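Local coordinates for protein putative transcriptional regulator MarR (Geobacillus stearothermophilus, PDB 2RDP) that probably binds DNA as a dimeric winged-helix transcriptional regulator of the MarR family, at residues L48-L52 with G106-E111; G55-V59 with V97-R101; R30-I34 with K116-D120. All coordinates share one frame. Where two conformers were deposited one is given. Residues are numbered along the deposited sequence.

Interaction 1 of 3, residues L48-L52 with G106-E111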
ATOM      1  N   LEU A  48      10.138 -10.308   7.119  1.00 54.26           N
ATOM      2  CA  LEU A  48       9.941 -11.753   7.265  1.00 55.78           C
ATOM      3  C   LEU A  48       9.417 -12.439   6.003  1.00 56.98           C
ATOM      4  O   LEU A  48       9.897 -13.505   5.623  1.00 58.11           O
ATOM      5  CB  LEU A  48       9.025 -12.053   8.449  1.00 55.58           C
ATOM      6  CG  LEU A  48       9.534 -11.724   9.864  1.00 56.06           C
ATOM      7  CD1 LEU A  48       8.414 -11.836  10.872  1.00 54.35           C
ATOM      8  CD2 LEU A  48      10.686 -12.605  10.255  1.00 51.63           C
ATOM      9  N   GLN A  49       8.417 -11.842   5.375  1.00 58.14           N
ATOM     10  CA  GLN A  49       7.909 -12.321   4.106  1.00 59.96           C
ATOM     11  C   GLN A  49       9.000 -12.355   3.002  1.00 59.09           C
ATOM     12  O   GLN A  49       9.015 -13.267   2.204  1.00 58.96           O
ATOM     13  CB  GLN A  49       6.685 -11.478   3.719  1.00 61.76           C
ATOM     14  CG  GLN A  49       6.323 -11.471   2.221  1.00 69.31           C
ATOM     15  CD  GLN A  49       6.791 -10.218   1.436  1.00 74.61           C
ATOM     16  OE1 GLN A  49       6.782  -9.097   1.963  1.00 76.05           O
ATOM     17  NE2 GLN A  49       7.174 -10.423   0.151  1.00 74.92           N
ATOM     18  N   TRP A  50       9.913 -11.376   2.968  1.00 58.20           N
ATOM     19  CA  TRP A  50      11.033 -11.394   2.007  1.00 57.21           C
ATOM     20  C   TRP A  50      11.971 -12.569   2.265  1.00 57.35           C
ATOM     21  O   TRP A  50      12.423 -13.221   1.338  1.00 57.91           O
ATOM     22  CB  TRP A  50      11.837 -10.071   2.017  1.00 56.45           C
ATOM     23  CG  TRP A  50      11.238  -8.991   1.194  1.00 54.57           C
ATOM     24  CD1 TRP A  50      10.802  -7.764   1.626  1.00 54.65           C
ATOM     25  CD2 TRP A  50      10.966  -9.036  -0.208  1.00 55.05           C
ATOM     26  NE1 TRP A  50      10.283  -7.045   0.587  1.00 51.60           N
ATOM     27  CE2 TRP A  50      10.366  -7.799  -0.556  1.00 55.01           C
ATOM     28  CE3 TRP A  50      11.167 -10.006  -1.214  1.00 54.88           C
ATOM     29  CZ2 TRP A  50       9.956  -7.504  -1.874  1.00 55.92           C
ATOM     30  CZ3 TRP A  50      10.773  -9.706  -2.524  1.00 56.04           C
ATOM     31  CH2 TRP A  50      10.182  -8.460  -2.841  1.00 55.84           C
ATOM     32  N   LEU A  51      12.263 -12.836   3.529  1.00 57.45           N
ATOM     33  CA  LEU A  51      13.097 -13.965   3.905  1.00 58.12           C
ATOM     34  C   LEU A  51      12.427 -15.308   3.604  1.00 59.26           C
ATOM     35  O   LEU A  51      13.088 -16.258   3.177  1.00 59.08           O
ATOM     36  CB  LEU A  51      13.450 -13.879   5.391  1.00 58.07           C
ATOM     37  CG  LEU A  51      14.403 -12.750   5.803  1.00 56.61           C
ATOM     38  CD1 LEU A  51      14.375 -12.588   7.302  1.00 54.49           C
ATOM     39  CD2 LEU A  51      15.801 -13.021   5.297  1.00 55.11           C
ATOM     40  N   LEU A  52      11.122 -15.394   3.850  1.00 60.18           N
ATOM     41  CA  LEU A  52      10.357 -16.589   3.505  1.00 61.33           C
ATOM     42  C   LEU A  52      10.417 -16.831   1.989  1.00 62.34           C
ATOM     43  O   LEU A  52      10.706 -17.943   1.544  1.00 62.80           O
ATOM     44  CB  LEU A  52       8.894 -16.473   3.975  1.00 60.92           C
ATOM     45  CG  LEU A  52       7.929 -17.665   3.798  1.00 60.33           C
ATOM     46  CD1 LEU A  52       8.272 -18.783   4.742  1.00 59.86           C
ATOM     47  CD2 LEU A  52       6.467 -17.234   3.980  1.00 59.46           C
ATOM     48  N   GLY A 106       9.889 -17.039  13.686  1.00 57.38           N
ATOM     49  CA  GLY A 106       9.512 -16.030  12.714  1.00 56.72           C
ATOM     50  C   GLY A 106       8.653 -16.600  11.612  1.00 57.10           C
ATOM     51  O   GLY A 106       7.615 -16.025  11.264  1.00 56.11           O
ATOM     52  N   GLU A 107       9.087 -17.728  11.057  1.00 57.73           N
ATOM     53  CA  GLU A 107       8.358 -18.410   9.972  1.00 59.13           C
ATOM     54  C   GLU A 107       6.947 -18.824  10.371  1.00 58.90           C
ATOM     55  O   GLU A 107       6.020 -18.652   9.606  1.00 59.01           O
ATOM     56  CB  GLU A 107       9.110 -19.650   9.482  1.00 59.57           C
ATOM     57  CG  GLU A 107       8.659 -20.091   8.109  1.00 64.17           C
ATOM     58  CD  GLU A 107       9.084 -21.496   7.775  1.00 69.92           C
ATOM     59  OE1 GLU A 107       9.522 -22.194   8.709  1.00 71.86           O
ATOM     60  OE2 GLU A 107       8.952 -21.912   6.589  1.00 72.99           O
ATOM     61  N   ARG A 108       6.807 -19.357  11.576  0.70 59.08           N
ATOM     62  CA  ARG A 108       5.517 -19.796  12.081  0.70 59.53           C
ATOM     63  C   ARG A 108       4.521 -18.638  12.044  0.70 59.15           C
ATOM     64  O   ARG A 108       3.435 -18.786  11.489  0.70 59.54           O
ATOM     65  CB  ARG A 108       5.666 -20.377  13.498  0.70 59.68           C
ATOM     66  CG  ARG A 108       5.205 -21.806  13.627  0.70 61.92           C
ATOM     67  CD  ARG A 108       4.887 -22.127  15.066  0.70 65.50           C
ATOM     68  NE  ARG A 108       5.828 -23.080  15.656  0.70 67.88           N
ATOM     69  CZ  ARG A 108       5.576 -24.385  15.794  0.70 69.17           C
ATOM     70  NH1 ARG A 108       4.418 -24.897  15.374  0.70 69.33           N
ATOM     71  NH2 ARG A 108       6.479 -25.185  16.349  0.70 69.11           N
ATOM     72  N   ILE A 109       4.916 -17.486  12.595  1.00 58.75           N
ATOM     73  CA  ILE A 109       4.090 -16.267  12.608  1.00 58.29           C
ATOM     74  C   ILE A 109       3.682 -15.753  11.213  1.00 58.50           C
ATOM     75  O   ILE A 109       2.503 -15.493  10.970  1.00 58.57           O
ATOM     76  CB  ILE A 109       4.797 -15.120  13.392  1.00 58.15           C
ATOM     77  CG1 ILE A 109       4.786 -15.402  14.886  1.00 56.83           C
ATOM     78  CG2 ILE A 109       4.111 -13.773  13.165  1.00 56.99           C
ATOM     79  CD1 ILE A 109       5.752 -14.552  15.627  1.00 56.10           C
ATOM     80  N   ILE A 110       4.635 -15.590  10.303  1.00 58.66           N
ATOM     81  CA  ILE A 110       4.285 -15.074   9.001  1.00 59.25           C
ATOM     82  C   ILE A 110       3.460 -15.960   8.135  1.00 59.59           C
ATOM     83  O   ILE A 110       2.658 -15.468   7.374  1.00 60.12           O
ATOM     84  CB  ILE A 110       5.452 -14.644   8.146  1.00 59.88           C
ATOM     85  CG1 ILE A 110       6.494 -15.743   8.048  1.00 58.94           C
ATOM     86  CG2 ILE A 110       5.927 -13.295   8.595  1.00 62.16           C
ATOM     87  CD1 ILE A 110       7.392 -15.524   6.941  1.00 62.55           C
ATOM     88  N   GLU A 111       3.686 -17.256   8.213  1.00 60.65           N
ATOM     89  CA  GLU A 111       2.821 -18.219   7.558  1.00 61.60           C
ATOM     90  C   GLU A 111       1.381 -18.106   8.051  1.00 60.94           C
ATOM     91  O   GLU A 111       0.429 -18.309   7.293  1.00 60.54           O
ATOM     92  CB  GLU A 111       3.333 -19.625   7.842  1.00 62.33           C
ATOM     93  CG  GLU A 111       4.667 -19.912   7.165  1.00 66.00           C
ATOM     94  CD  GLU A 111       4.967 -21.408   7.058  1.00 71.89           C
ATOM     95  OE1 GLU A 111       4.837 -22.171   8.074  1.00 69.65           O
ATOM     96  OE2 GLU A 111       5.336 -21.797   5.920  1.00 75.54           O
TER

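Interaction 2 of 3, residues G55-V59 with V97-R101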
ATOM      1  N   GLY A  55      14.691 -16.690   0.854  1.00 60.17           N
ATOM      2  CA  GLY A  55      15.746 -17.367   1.638  1.00 58.35           C
ATOM      3  C   GLY A  55      16.636 -16.377   2.386  1.00 57.19           C
ATOM      4  O   GLY A  55      16.275 -15.205   2.505  1.00 58.10           O
ATOM      5  N   ASP A  56      17.801 -16.819   2.858  1.00 55.77           N
ATOM      6  CA  ASP A  56      18.752 -15.943   3.567  1.00 54.69           C
ATOM      7  C   ASP A  56      19.111 -14.700   2.749  1.00 53.62           C
ATOM      8  O   ASP A  56      19.388 -14.811   1.565  1.00 54.11           O
ATOM      9  CB  ASP A  56      20.030 -16.696   3.919  1.00 55.08           C
ATOM     10  CG  ASP A  56      19.801 -17.886   4.862  1.00 57.00           C
ATOM     11  OD1 ASP A  56      20.819 -18.567   5.194  1.00 56.52           O
ATOM     12  OD2 ASP A  56      18.629 -18.138   5.271  1.00 59.10           O
ATOM     13  N   LEU A  57      19.067 -13.522   3.368  1.00 52.23           N
ATOM     14  CA  LEU A  57      19.394 -12.242   2.692  1.00 51.34           C
ATOM     15  C   LEU A  57      20.376 -11.471   3.528  1.00 50.94           C
ATOM     16  O   LEU A  57      20.292 -11.505   4.742  1.00 51.29           O
ATOM     17  CB  LEU A  57      18.148 -11.367   2.502  1.00 51.20           C
ATOM     18  CG  LEU A  57      17.004 -11.854   1.596  1.00 50.01           C
ATOM     19  CD1 LEU A  57      15.899 -10.846   1.623  1.00 50.44           C
ATOM     20  CD2 LEU A  57      17.465 -12.106   0.148  1.00 49.35           C
ATOM     21  N   THR A  58      21.320 -10.784   2.897  1.00 50.52           N
ATOM     22  CA  THR A  58      22.152  -9.842   3.633  1.00 50.14           C
ATOM     23  C   THR A  58      21.292  -8.629   3.970  1.00 50.30           C
ATOM     24  O   THR A  58      20.208  -8.470   3.430  1.00 50.75           O
ATOM     25  CB  THR A  58      23.400  -9.415   2.831  1.00 49.98           C
ATOM     26  OG1 THR A  58      22.998  -8.641   1.706  1.00 50.80           O
ATOM     27  CG2 THR A  58      24.202 -10.636   2.335  1.00 48.68           C
ATOM     28  N   VAL A  59      21.751  -7.779   4.871  1.00 50.61           N
ATOM     29  CA  VAL A  59      21.020  -6.556   5.208  1.00 50.94           C
ATOM     30  C   VAL A  59      20.990  -5.648   3.975  1.00 50.73           C
ATOM     31  O   VAL A  59      20.007  -4.967   3.718  1.00 50.99           O
ATOM     32  CB  VAL A  59      21.677  -5.803   6.423  1.00 51.23           C
ATOM     33  CG1 VAL A  59      21.058  -4.447   6.618  1.00 53.45           C
ATOM     34  CG2 VAL A  59      21.563  -6.600   7.720  1.00 51.46           C
ATOM     35  N   VAL A  97      30.851 -11.669   5.075  1.00 52.72           N
ATOM     36  CA  VAL A  97      29.455 -11.856   4.635  1.00 53.46           C
ATOM     37  C   VAL A  97      28.570 -12.475   5.722  1.00 53.08           C
ATOM     38  O   VAL A  97      28.798 -13.603   6.117  1.00 53.54           O
ATOM     39  CB  VAL A  97      29.327 -12.679   3.285  1.00 53.55           C
ATOM     40  CG1 VAL A  97      27.857 -12.936   2.905  1.00 52.48           C
ATOM     41  CG2 VAL A  97      30.037 -11.956   2.143  1.00 54.55           C
ATOM     42  N   VAL A  98      27.563 -11.723   6.179  1.00 52.34           N
ATOM     43  CA  VAL A  98      26.577 -12.195   7.155  1.00 51.40           C
ATOM     44  C   VAL A  98      25.182 -12.044   6.543  1.00 51.22           C
ATOM     45  O   VAL A  98      24.863 -11.000   5.974  1.00 50.35           O
ATOM     46  CB  VAL A  98      26.630 -11.389   8.485  1.00 51.67           C
ATOM     47  CG1 VAL A  98      25.412 -11.698   9.369  1.00 50.88           C
ATOM     48  CG2 VAL A  98      27.914 -11.652   9.240  1.00 50.69           C
ATOM     49  N   ARG A  99      24.382 -13.106   6.629  1.00 50.82           N
ATOM     50  CA  ARG A  99      23.026 -13.109   6.107  1.00 50.80           C
ATOM     51  C   ARG A  99      22.013 -13.242   7.235  1.00 50.73           C
ATOM     52  O   ARG A  99      22.323 -13.786   8.288  1.00 50.80           O
ATOM     53  CB  ARG A  99      22.829 -14.242   5.102  1.00 50.82           C
ATOM     54  CG  ARG A  99      23.603 -14.060   3.835  1.00 51.67           C
ATOM     55  CD  ARG A  99      23.297 -15.133   2.810  1.00 53.32           C
ATOM     56  NE  ARG A  99      24.143 -14.939   1.635  1.00 53.73           N
ATOM     57  CZ  ARG A  99      25.358 -15.471   1.488  1.00 55.70           C
ATOM     58  NH1 ARG A  99      25.880 -16.254   2.435  1.00 53.45           N
ATOM     59  NH2 ARG A  99      26.055 -15.224   0.387  1.00 55.04           N
ATOM     60  N   ILE A 100      20.803 -12.751   6.988  1.00 51.00           N
ATOM     61  CA  ILE A 100      19.700 -12.879   7.902  1.00 51.12           C
ATOM     62  C   ILE A 100      18.963 -14.143   7.511  1.00 52.34           C
ATOM     63  O   ILE A 100      18.658 -14.358   6.340  1.00 53.14           O
ATOM     64  CB  ILE A 100      18.736 -11.653   7.829  1.00 51.31           C
ATOM     65  CG1 ILE A 100      19.508 -10.322   7.869  1.00 49.58           C
ATOM     66  CG2 ILE A 100      17.701 -11.707   8.936  1.00 49.46           C
ATOM     67  CD1 ILE A 100      20.674 -10.295   8.883  1.00 50.46           C
ATOM     68  N   ARG A 101      18.697 -14.991   8.497  1.00 52.78           N
ATOM     69  CA  ARG A 101      17.967 -16.225   8.281  1.00 52.89           C
ATOM     70  C   ARG A 101      16.716 -16.261   9.142  1.00 53.16           C
ATOM     71  O   ARG A 101      16.778 -16.069  10.366  1.00 53.10           O
ATOM     72  CB  ARG A 101      18.847 -17.417   8.634  1.00 52.59           C
ATOM     73  CG  ARG A 101      18.084 -18.690   8.913  1.00 53.81           C
ATOM     74  CD  ARG A 101      19.049 -19.822   9.201  1.00 55.50           C
ATOM     75  NE  ARG A 101      19.979 -19.985   8.085  1.00 55.87           N
ATOM     76  CZ  ARG A 101      21.030 -20.801   8.086  1.00 56.62           C
ATOM     77  NH1 ARG A 101      21.298 -21.561   9.150  1.00 55.67           N
ATOM     78  NH2 ARG A 101      21.815 -20.857   7.011  1.00 56.09           N
TER
HETATM   79  O   HOH W   1      21.640 -13.916   0.228  1.00 51.96           O
HETATM   80  O   HOH W   2      24.147  -8.489   6.532  1.00 49.26           O

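Interaction 3 of 3, residues R30-I34 with K116-D120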
ATOM      1  N   ARG A  30      -6.642  -3.479   5.987  1.00 51.79           N
ATOM      2  CA  ARG A  30      -6.902  -4.905   6.264  1.00 52.36           C
ATOM      3  C   ARG A  30      -5.654  -5.592   6.841  1.00 51.90           C
ATOM      4  O   ARG A  30      -5.735  -6.312   7.797  1.00 50.86           O
ATOM      5  CB  ARG A  30      -7.356  -5.633   5.007  1.00 51.06           C
ATOM      6  CG  ARG A  30      -8.723  -5.277   4.648  1.00 52.21           C
ATOM      7  CD  ARG A  30      -9.038  -5.662   3.230  1.00 52.50           C
ATOM      8  NE  ARG A  30     -10.458  -5.434   2.981  1.00 52.27           N
ATOM      9  CZ  ARG A  30     -11.428  -6.301   3.251  1.00 54.34           C
ATOM     10  NH1 ARG A  30     -11.167  -7.480   3.804  1.00 55.85           N
ATOM     11  NH2 ARG A  30     -12.678  -5.981   2.973  1.00 53.69           N
ATOM     12  N   GLY A  31      -4.498  -5.319   6.240  1.00 53.88           N
ATOM     13  CA  GLY A  31      -3.202  -5.836   6.702  1.00 54.31           C
ATOM     14  C   GLY A  31      -2.912  -5.447   8.124  1.00 55.26           C
ATOM     15  O   GLY A  31      -2.492  -6.296   8.913  1.00 56.64           O
ATOM     16  N   ARG A  32      -3.147  -4.166   8.454  1.00 56.26           N
ATOM     17  CA  ARG A  32      -3.001  -3.615   9.824  1.00 56.21           C
ATOM     18  C   ARG A  32      -3.881  -4.313  10.860  1.00 55.91           C
ATOM     19  O   ARG A  32      -3.429  -4.610  11.968  1.00 55.52           O
ATOM     20  CB  ARG A  32      -3.335  -2.113   9.910  1.00 56.26           C
ATOM     21  CG  ARG A  32      -2.492  -1.132   9.092  1.00 59.54           C
ATOM     22  CD  ARG A  32      -1.053  -1.370   9.320  1.00 66.25           C
ATOM     23  NE  ARG A  32      -0.293  -0.122   9.419  1.00 70.55           N
ATOM     24  CZ  ARG A  32       0.706   0.227   8.611  1.00 68.25           C
ATOM     25  NH1 ARG A  32       1.085  -0.570   7.600  1.00 66.65           N
ATOM     26  NH2 ARG A  32       1.316   1.382   8.832  1.00 66.23           N
ATOM     27  N   GLU A  33      -5.152  -4.467  10.518  1.00 54.95           N
ATOM     28  CA  GLU A  33      -6.119  -5.086  11.361  1.00 54.98           C
ATOM     29  C   GLU A  33      -5.709  -6.521  11.655  1.00 54.34           C
ATOM     30  O   GLU A  33      -5.740  -6.948  12.800  1.00 54.12           O
ATOM     31  CB  GLU A  33      -7.485  -5.027  10.683  1.00 55.65           C
ATOM     32  CG  GLU A  33      -8.046  -3.628  10.765  1.00 60.85           C
ATOM     33  CD  GLU A  33      -9.328  -3.378   9.983  1.00 67.82           C
ATOM     34  OE1 GLU A  33      -9.808  -4.291   9.255  1.00 71.95           O
ATOM     35  OE2 GLU A  33      -9.844  -2.228  10.087  1.00 69.68           O
ATOM     36  N   ILE A  34      -5.295  -7.248  10.622  1.00 53.42           N
ATOM     37  CA  ILE A  34      -4.845  -8.624  10.785  1.00 52.99           C
ATOM     38  C   ILE A  34      -3.646  -8.695  11.730  1.00 52.39           C
ATOM     39  O   ILE A  34      -3.566  -9.566  12.552  1.00 50.72           O
ATOM     40  CB  ILE A  34      -4.537  -9.288   9.383  1.00 53.00           C
ATOM     41  CG1 ILE A  34      -5.844  -9.679   8.693  1.00 50.56           C
ATOM     42  CG2 ILE A  34      -3.578 -10.473   9.502  1.00 52.14           C
ATOM     43  CD1 ILE A  34      -5.666  -9.909   7.189  1.00 52.43           C
ATOM     44  N   LYS A 116      -4.190 -15.953   7.102  1.00 55.98           N
ATOM     45  CA  LYS A 116      -5.267 -15.071   7.506  1.00 55.40           C
ATOM     46  C   LYS A 116      -5.574 -14.031   6.415  1.00 54.14           C
ATOM     47  O   LYS A 116      -6.737 -13.710   6.189  1.00 54.01           O
ATOM     48  CB  LYS A 116      -4.892 -14.443   8.862  1.00 55.96           C
ATOM     49  CG  LYS A 116      -5.895 -13.459   9.432  1.00 59.82           C
ATOM     50  CD  LYS A 116      -7.139 -14.103  10.062  1.00 63.33           C
ATOM     51  CE  LYS A 116      -8.406 -13.213   9.878  1.00 65.02           C
ATOM     52  NZ  LYS A 116      -9.006 -13.275   8.475  1.00 66.17           N
ATOM     53  N   ARG A 117      -4.533 -13.551   5.720  1.00 52.92           N
ATOM     54  CA  ARG A 117      -4.647 -12.627   4.566  1.00 52.43           C
ATOM     55  C   ARG A 117      -5.353 -13.296   3.390  1.00 51.88           C
ATOM     56  O   ARG A 117      -6.179 -12.682   2.697  1.00 51.58           O
ATOM     57  CB  ARG A 117      -3.272 -12.112   4.112  1.00 52.12           C
ATOM     58  CG  ARG A 117      -2.649 -11.047   5.037  1.00 55.15           C
ATOM     59  CD  ARG A 117      -1.262 -10.565   4.541  1.00 52.75           C
ATOM     60  NE  ARG A 117      -1.409  -9.875   3.259  1.00 58.17           N
ATOM     61  CZ  ARG A 117      -1.466  -8.556   3.095  1.00 58.53           C
ATOM     62  NH1 ARG A 117      -1.371  -7.729   4.137  1.00 58.25           N
ATOM     63  NH2 ARG A 117      -1.639  -8.065   1.877  1.00 59.33           N
ATOM     64  N   GLN A 118      -5.032 -14.568   3.190  1.00 51.51           N
ATOM     65  CA  GLN A 118      -5.680 -15.401   2.188  1.00 51.86           C
ATOM     66  C   GLN A 118      -7.152 -15.660   2.485  1.00 51.50           C
ATOM     67  O   GLN A 118      -7.972 -15.556   1.594  1.00 51.49           O
ATOM     68  CB  GLN A 118      -4.952 -16.740   2.072  1.00 51.31           C
ATOM     69  CG  GLN A 118      -3.658 -16.670   1.297  1.00 52.68           C
ATOM     70  CD  GLN A 118      -2.859 -17.920   1.495  1.00 52.47           C
ATOM     71  OE1 GLN A 118      -3.264 -18.790   2.235  1.00 52.99           O
ATOM     72  NE2 GLN A 118      -1.720 -18.006   0.865  1.00 53.10           N
ATOM     73  N   ARG A 119      -7.476 -16.028   3.725  1.00 52.31           N
ATOM     74  CA  ARG A 119      -8.871 -16.187   4.154  1.00 52.66           C
ATOM     75  C   ARG A 119      -9.651 -14.889   3.993  1.00 52.90           C
ATOM     76  O   ARG A 119     -10.747 -14.916   3.466  1.00 53.99           O
ATOM     77  CB  ARG A 119      -8.957 -16.709   5.591  1.00 53.33           C
ATOM     78  CG  ARG A 119      -8.843 -18.197   5.646  1.00 56.75           C
ATOM     79  CD  ARG A 119      -9.035 -18.779   7.040  1.00 65.31           C
ATOM     80  NE  ARG A 119      -7.747 -18.855   7.714  1.00 71.45           N
ATOM     81  CZ  ARG A 119      -7.452 -18.229   8.851  1.00 74.43           C
ATOM     82  NH1 ARG A 119      -8.382 -17.501   9.483  1.00 75.88           N
ATOM     83  NH2 ARG A 119      -6.224 -18.342   9.360  1.00 73.96           N
ATOM     84  N   ASP A 120      -9.065 -13.761   4.398  1.00 52.71           N
ATOM     85  CA  ASP A 120      -9.683 -12.444   4.281  1.00 53.33           C
ATOM     86  C   ASP A 120     -10.039 -12.094   2.827  1.00 52.88           C
ATOM     87  O   ASP A 120     -11.152 -11.637   2.539  1.00 52.50           O
ATOM     88  CB  ASP A 120      -8.751 -11.381   4.886  1.00 54.24           C
ATOM     89  CG  ASP A 120      -9.369  -9.959   4.891  1.00 56.79           C
ATOM     90  OD1 ASP A 120     -10.428  -9.736   5.523  1.00 60.05           O
ATOM     91  OD2 ASP A 120      -8.774  -9.043   4.284  1.00 59.34           O
TER
HETATM   92  O   HOH W   3      -0.633  -7.978   7.137  1.00 42.18           O

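Interaction 1 of 3, residues L48-L52 with G106-E111
Two helices of the MarR fold meet here nearly at right angles: helix 42-54, which opens the winged-helix domain, and the start of the long helix 104-124 that follows the wing. The short segments cross at -103°, with axes 10.0 Å apart, and the contact is packing, mostly between apolar side chains, without hydrogen bonds between the segments. L48 points at the other helix, and its CB sits 3.3 Å from I110 CG2. Its CD1 approaches the carbonyl O of G106 at 4.3 Å; the absence of a side chain at G106 matters, because a CB there would crowd L48 CD2. Q49 brings its backbone close to I110, while its amide end turns away to E53 and, weakly, to Y22 of the second subunit. W50 and L51 face elsewhere, W50 onto helix 59-66 and L51 onto the wing strands. One turn after L48, L52 CB lies 3.5 Å from I110 CD1, so that I110 is gripped by both leucines. L52 also reaches along the aliphatic part of E107, with L52 CD1 3.6 Å from E107 CG.

Interaction 2 of 3, residues G55-V59 with V97-R101
D56 and R101 form a salt bridge, D56 OD1 lying 3.1 Å from R101 NH2; R101 NE adds a weak bond to the same D56 OD1 at 3.3 Å. Next to it the backbones of L57 and I100 pair reciprocally: I100 N donates to L57 O at 2.6 Å, almost straight, and L57 N donates to I100 O at 3.1 Å. This is one antiparallel hydrogen-bonded bridge, accompanied by a CA-H...O contact from D56 CA to I100 O of 3.2 Å. It places the link between helices 42-54 and 59-66 beside strand 98-102 of the wing hairpin, as in the small sheet of winged-helix proteins. Two waters extend the join: one bonds D56 O and, weakly, R99 NE, the other connects V59 N to V98 O. R99 has its stronger partner in D91 across the hairpin. T58, the N-cap of helix 59-66, lays its CG2 against R99 CG at 3.8 Å. Further in, V59 CG2 meets I100 CD1 at 4.0 Å, and I100 and L57 both pack on L51.

Interaction 3 of 3, residues R30-I34 with K116-D120
I34 lies across the side chains of helix 104-124, with its CG2 3.8 Å from K116 CG and its CD1 3.9 Å from R117 CG and 4.1 Å from D120 CB. It thus covers the aliphatic parts of three polar residues and is the buried centre of the contact. One turn earlier, R30 points the same way and forms a salt bridge, R30 NH1 to D120 OD2 at 2.9 Å; its NE is held by N26 and its NH2 by the backbone of M147 of the second subunit. Between them on the helix, G31 lets R117 close in, with G31 CA 3.7 Å from R117 NH1, where a CB would clash. A water joins G31 O and R117 NH1, at 3.1 Å from each. The segments cross at 130° with axes 10.7 Å apart, joining helix 10-35 to helix 104-124 in the helical part that MarR proteins use for dimerization. R117 makes a salt bridge to E17 of the second subunit. With one apolar side chain under a skin of charged groups, the contact combines an ion pair and a bridging water with packing, and R30 and R117 tie the intrachain crossing to the dimer interface.

The three contacts follow the chain inward like brackets: interaction 3 joins the segments farthest apart in sequence, interaction 1 lies within its span, and interaction 2 lies within that of interaction 1. Interactions 1 and 3 use successive parts of helix 104-124, their centres about 15 Å apart, so this single helix runs from the winged-helix domain to the dimerization helices. Interactions 1 and 2, with centres about 14 Å apart, touch directly: L51 CD2 is 3.3 Å from I100 O, making helix 42-54 and the wing strand one packed unit. Interactions 2 and 3 are about 27 Å apart between centres, on opposite sides of the chain's centre. Helix 104-124 thus connects the probable DNA-binding region to the dimerization region.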